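Local coordinates for protein Rik1-associated factor 1 (Schizosaccharomyces pombe, PDB 4O9D) that serves, through a chain piece that includes its WD-repeat beta-propeller, in the Clr4 methyltransferase complex, which helps establish heterochromatin by methylating histone H3, at residues F248-Y262 / L272-I286. Sequence-based numbering, arbitrary orientation.
Sequences FVASSNTLSNGRVYY and LNFTTTQKDINHATI
Asn253 holds Asp280 and Ile281 with both ends of its amide. Its OD1 accepts from Ile281 N at 2.8 Å, in the carbonyl plane and on a lone pair, and the N-H...O angle is nearly straight (172°). Its ND2 gives to Asp280 OD1 at 2.9 Å, meeting that oxygen from above the carboxylate plane. Amide and carboxylate stand almost perpendicular (89°). CG lies anti to the carbonyl carbon of Asn253 (chi1 -64°), which turns the amide onto both partners. With an alanine here, Ile281 N would probably lose this acceptor and the Asp280 carboxylate would be likely to turn more freely.

Apolar side chains pack between strands 248-253, 258-262 and 281-286. Ile281 CD1 lies 4.1 Å from Val260 CG2, the two side chains crossing at about a right angle. Ala284 CB packs 3.8 Å from Ser251 CB. Val249 CG1 presses on Ile286 CG1 at 3.5 Å, tighter than usual for carbons. Ile286 CD1 reaches the edge of the Tyr262 ring, near its plane, 3.8 Å from Tyr262 CE1.

Strand 258-262 pairs antiparallel with strand 272-276 through backbone bonds such as Phe274 N to Val260 O. Water 2 joins Arg259 NH1 to Asn273 OD1, accepting from the first and donating to the second. Arg259 NE gives to Tyr261 OH in the guanidinium plane (3.0 Å), and Glu234 also bonds that hydroxyl. At the turn, Thr276 OG1 accepts from Gln278 N in an ST turn.

Strand 272-276 is the outer strand of one propeller blade, and strand 281-286 begins the next. Val293 and Ser295 of the next blade also touch Val260. The junction thus combines backbone pairing within one blade with aliphatic packing against the next, and the Asn253 amide probably helps to hold the start of the new blade.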
# COMPACT_ATOMS: atom_id res chain seq x y z
N PHE A 248 7.67 0.50 -14.01
CA PHE A 248 6.85 0.95 -12.91
C PHE A 248 6.45 2.40 -13.12
O PHE A 248 7.07 3.10 -13.93
CB PHE A 248 7.55 0.75 -11.56
CG PHE A 248 8.83 1.56 -11.38
CD1 PHE A 248 10.03 1.14 -11.93
CD2 PHE A 248 8.84 2.70 -10.58
CE1 PHE A 248 11.21 1.87 -11.76
CE2 PHE A 248 9.99 3.43 -10.39
CZ PHE A 248 11.19 3.02 -10.98
N VAL A 249 5.38 2.82 -12.44
CA VAL A 249 5.00 4.22 -12.46
C VAL A 249 5.21 4.78 -11.08
O VAL A 249 5.10 4.07 -10.09
CB VAL A 249 3.53 4.47 -12.87
CG1 VAL A 249 3.32 4.24 -14.41
CG2 VAL A 249 2.55 3.61 -12.02
N ALA A 250 5.51 6.07 -11.03
CA ALA A 250 5.60 6.83 -9.80
C ALA A 250 4.84 8.12 -9.98
O ALA A 250 5.01 8.79 -10.99
CB ALA A 250 7.02 7.15 -9.49
N SER A 251 4.03 8.49 -8.99
CA SER A 251 3.29 9.74 -9.09
C SER A 251 3.82 10.75 -8.08
O SER A 251 4.28 10.38 -7.01
CB SER A 251 1.79 9.51 -8.87
OG SER A 251 1.53 9.02 -7.53
N SER A 252 3.74 12.03 -8.42
CA SER A 252 4.10 13.07 -7.46
C SER A 252 3.10 14.23 -7.48
O SER A 252 2.37 14.42 -8.46
CB SER A 252 5.49 13.61 -7.80
OG SER A 252 5.45 14.25 -9.08
N ASN A 253 3.08 14.99 -6.38
CA ASN A 253 2.41 16.29 -6.32
C ASN A 253 3.49 17.37 -6.50
O ASN A 253 4.61 17.21 -6.00
CB ASN A 253 1.70 16.48 -4.97
CG ASN A 253 0.56 15.46 -4.74
OD1 ASN A 253 0.03 14.88 -5.69
ND2 ASN A 253 0.19 15.26 -3.49
N THR A 254 3.15 18.46 -7.19
CA THR A 254 4.11 19.53 -7.52
C THR A 254 3.58 20.85 -6.97
O THR A 254 2.57 20.86 -6.28
CB THR A 254 4.33 19.64 -9.05
OG1 THR A 254 3.24 20.33 -9.66
CG2 THR A 254 4.47 18.26 -9.69
N LEU A 255 4.25 21.95 -7.24
CA LEU A 255 3.72 23.22 -6.77
C LEU A 255 2.33 23.49 -7.38
O LEU A 255 1.43 23.94 -6.72
CB LEU A 255 4.69 24.37 -7.02
CG LEU A 255 6.07 24.34 -6.36
CD1 LEU A 255 6.91 25.55 -6.69
CD2 LEU A 255 6.01 24.15 -4.88
N SER A 256 2.16 23.14 -8.64
CA SER A 256 0.86 23.18 -9.30
C SER A 256 0.15 21.83 -9.33
O SER A 256 -0.32 21.40 -8.35
CB SER A 256 0.99 23.77 -10.71
OG SER A 256 2.29 23.69 -11.21
N ASN A 257 0.08 21.21 -10.48
CA ASN A 257 -0.63 20.00 -10.75
C ASN A 257 0.15 18.75 -10.41
O ASN A 257 1.24 18.81 -10.01
CB ASN A 257 -1.03 20.00 -12.21
CG ASN A 257 0.17 19.94 -13.14
OD1 ASN A 257 0.94 20.87 -13.20
ND2 ASN A 257 0.32 18.84 -13.85
N GLY A 258 -0.44 17.61 -10.55
CA GLY A 258 0.22 16.36 -10.32
C GLY A 258 0.89 15.81 -11.55
O GLY A 258 0.55 16.14 -12.62
N ARG A 259 1.84 14.93 -11.35
CA ARG A 259 2.52 14.25 -12.45
C ARG A 259 2.64 12.74 -12.23
O ARG A 259 2.73 12.27 -11.09
CB ARG A 259 3.90 14.89 -12.68
CG ARG A 259 3.79 16.18 -13.53
CD ARG A 259 5.09 16.94 -13.65
NE ARG A 259 6.08 16.28 -14.48
CZ ARG A 259 6.13 16.38 -15.80
NH1 ARG A 259 5.20 17.08 -16.44
NH2 ARG A 259 7.08 15.77 -16.49
N VAL A 260 2.65 11.98 -13.32
CA VAL A 260 2.93 10.55 -13.27
C VAL A 260 4.06 10.21 -14.23
O VAL A 260 4.05 10.61 -15.42
CB VAL A 260 1.71 9.68 -13.67
CG1 VAL A 260 2.04 8.21 -13.43
CG2 VAL A 260 0.46 10.09 -12.90
N TYR A 261 5.02 9.46 -13.71
CA TYR A 261 6.14 9.00 -14.52
C TYR A 261 6.08 7.52 -14.78
O TYR A 261 5.65 6.75 -13.90
CB TYR A 261 7.46 9.31 -13.81
CG TYR A 261 7.60 10.77 -13.49
CD1 TYR A 261 8.16 11.64 -14.41
CD2 TYR A 261 7.19 11.28 -12.27
CE1 TYR A 261 8.29 12.99 -14.13
CE2 TYR A 261 7.30 12.61 -11.97
CZ TYR A 261 7.86 13.47 -12.91
OH TYR A 261 7.97 14.82 -12.65
N TYR A 262 6.52 7.12 -15.97
CA TYR A 262 6.67 5.71 -16.32
C TYR A 262 8.17 5.45 -16.43
O TYR A 262 8.87 6.17 -17.16
CB TYR A 262 5.96 5.33 -17.66
CG TYR A 262 6.27 3.88 -17.99
CD1 TYR A 262 5.58 2.85 -17.36
CD2 TYR A 262 7.33 3.55 -18.83
CE1 TYR A 262 5.90 1.52 -17.60
CE2 TYR A 262 7.66 2.21 -19.09
CZ TYR A 262 6.93 1.20 -18.47
OH TYR A 262 7.24 -0.13 -18.70
N LEU A 272 8.32 7.84 -19.98
CA LEU A 272 7.13 8.62 -20.34
C LEU A 272 6.70 9.42 -19.12
O LEU A 272 6.95 9.03 -17.97
CB LEU A 272 5.98 7.69 -20.72
CG LEU A 272 6.21 6.56 -21.72
CD1 LEU A 272 5.10 5.52 -21.60
CD2 LEU A 272 6.30 7.08 -23.15
N ASN A 273 6.07 10.55 -19.36
CA ASN A 273 5.47 11.29 -18.28
C ASN A 273 4.10 11.83 -18.68
O ASN A 273 3.83 12.06 -19.86
CB ASN A 273 6.37 12.44 -17.90
CG ASN A 273 6.49 13.44 -19.00
OD1 ASN A 273 5.59 14.25 -19.22
ND2 ASN A 273 7.59 13.36 -19.74
N PHE A 274 3.24 12.03 -17.69
CA PHE A 274 1.89 12.52 -17.92
C PHE A 274 1.67 13.63 -16.90
O PHE A 274 2.24 13.61 -15.79
CB PHE A 274 0.88 11.40 -17.67
CG PHE A 274 1.20 10.13 -18.39
CD1 PHE A 274 2.12 9.24 -17.86
CD2 PHE A 274 0.58 9.82 -19.59
CE1 PHE A 274 2.44 8.07 -18.52
CE2 PHE A 274 0.88 8.66 -20.27
CZ PHE A 274 1.80 7.78 -19.74
N THR A 275 0.83 14.58 -17.27
CA THR A 275 0.47 15.63 -16.36
C THR A 275 -1.04 15.62 -16.16
O THR A 275 -1.81 15.29 -17.07
CB THR A 275 0.94 16.99 -16.87
OG1 THR A 275 0.23 17.30 -18.06
CG2 THR A 275 2.40 16.93 -17.17
N THR A 276 -1.45 15.97 -14.96
CA THR A 276 -2.86 15.96 -14.61
C THR A 276 -3.15 17.21 -13.85
O THR A 276 -2.27 17.74 -13.15
CB THR A 276 -3.19 14.80 -13.66
OG1 THR A 276 -4.56 14.88 -13.25
CG2 THR A 276 -2.33 14.89 -12.43
N THR A 277 -4.41 17.64 -13.90
CA THR A 277 -4.85 18.79 -13.11
C THR A 277 -5.11 18.46 -11.63
O THR A 277 -5.27 19.37 -10.82
CB THR A 277 -6.14 19.37 -13.71
OG1 THR A 277 -7.07 18.31 -13.93
CG2 THR A 277 -5.85 20.06 -15.01
N GLN A 278 -5.13 17.18 -11.28
CA GLN A 278 -5.30 16.78 -9.89
C GLN A 278 -4.22 17.37 -9.00
O GLN A 278 -3.03 17.23 -9.29
CB GLN A 278 -5.27 15.26 -9.76
CG GLN A 278 -6.39 14.60 -10.51
CD GLN A 278 -6.19 13.13 -10.69
OE1 GLN A 278 -5.25 12.71 -11.36
NE2 GLN A 278 -7.07 12.33 -10.10
N LYS A 279 -4.62 18.01 -7.91
CA LYS A 279 -3.66 18.65 -7.04
C LYS A 279 -3.09 17.69 -6.00
O LYS A 279 -2.07 18.00 -5.38
CB LYS A 279 -4.31 19.86 -6.36
CG LYS A 279 -5.31 19.48 -5.30
CD LYS A 279 -6.41 20.53 -5.19
CE LYS A 279 -7.08 20.48 -3.83
NZ LYS A 279 -7.44 21.86 -3.37
N ASP A 280 -3.72 16.53 -5.82
CA ASP A 280 -3.22 15.55 -4.85
C ASP A 280 -3.45 14.14 -5.38
O ASP A 280 -4.58 13.64 -5.34
CB ASP A 280 -3.93 15.73 -3.50
CG ASP A 280 -3.20 15.03 -2.35
OD1 ASP A 280 -2.37 14.12 -2.60
OD2 ASP A 280 -3.46 15.41 -1.19
N ILE A 281 -2.39 13.49 -5.85
CA ILE A 281 -2.55 12.13 -6.38
C ILE A 281 -2.33 11.11 -5.25
O ILE A 281 -1.26 11.09 -4.59
CB ILE A 281 -1.56 11.83 -7.54
CG1 ILE A 281 -1.71 12.82 -8.69
CG2 ILE A 281 -1.74 10.40 -8.04
CD1 ILE A 281 -0.75 12.49 -9.87
N ASN A 282 -3.33 10.26 -5.03
CA ASN A 282 -3.23 9.20 -4.02
C ASN A 282 -2.60 7.92 -4.59
O ASN A 282 -1.82 7.26 -3.90
CB ASN A 282 -4.61 8.81 -3.46
CG ASN A 282 -5.23 9.89 -2.57
OD1 ASN A 282 -4.55 10.76 -2.05
ND2 ASN A 282 -6.53 9.80 -2.38
N HIS A 283 -2.96 7.54 -5.83
CA HIS A 283 -2.53 6.25 -6.38
C HIS A 283 -2.35 6.34 -7.89
O HIS A 283 -3.25 6.82 -8.60
CB HIS A 283 -3.57 5.14 -6.09
CG HIS A 283 -3.81 4.89 -4.64
ND1 HIS A 283 -2.90 4.25 -3.84
CD2 HIS A 283 -4.86 5.22 -3.83
CE1 HIS A 283 -3.36 4.20 -2.60
NE2 HIS A 283 -4.55 4.77 -2.57
N ALA A 284 -1.22 5.84 -8.38
CA ALA A 284 -1.02 5.64 -9.82
C ALA A 284 -0.87 4.15 -10.11
O ALA A 284 -0.31 3.42 -9.28
CB ALA A 284 0.24 6.38 -10.27
N THR A 285 -1.36 3.69 -11.27
CA THR A 285 -1.14 2.29 -11.65
C THR A 285 -0.77 2.14 -13.12
O THR A 285 -0.76 3.12 -13.88
CB THR A 285 -2.39 1.35 -11.38
OG1 THR A 285 -3.39 1.58 -12.39
CG2 THR A 285 -2.97 1.61 -9.99
N ILE A 286 -0.42 0.92 -13.50
CA ILE A 286 -0.33 0.55 -14.90
C ILE A 286 -1.28 -0.60 -15.09
O ILE A 286 -1.32 -1.50 -14.25
CB ILE A 286 1.07 -0.00 -15.26
CG1 ILE A 286 2.17 1.00 -14.97
CG2 ILE A 286 1.08 -0.41 -16.73
CD1 ILE A 286 3.57 0.36 -14.89
O HOH W 1 0.25 18.65 -7.32
O HOH W 2 5.45 17.19 -19.38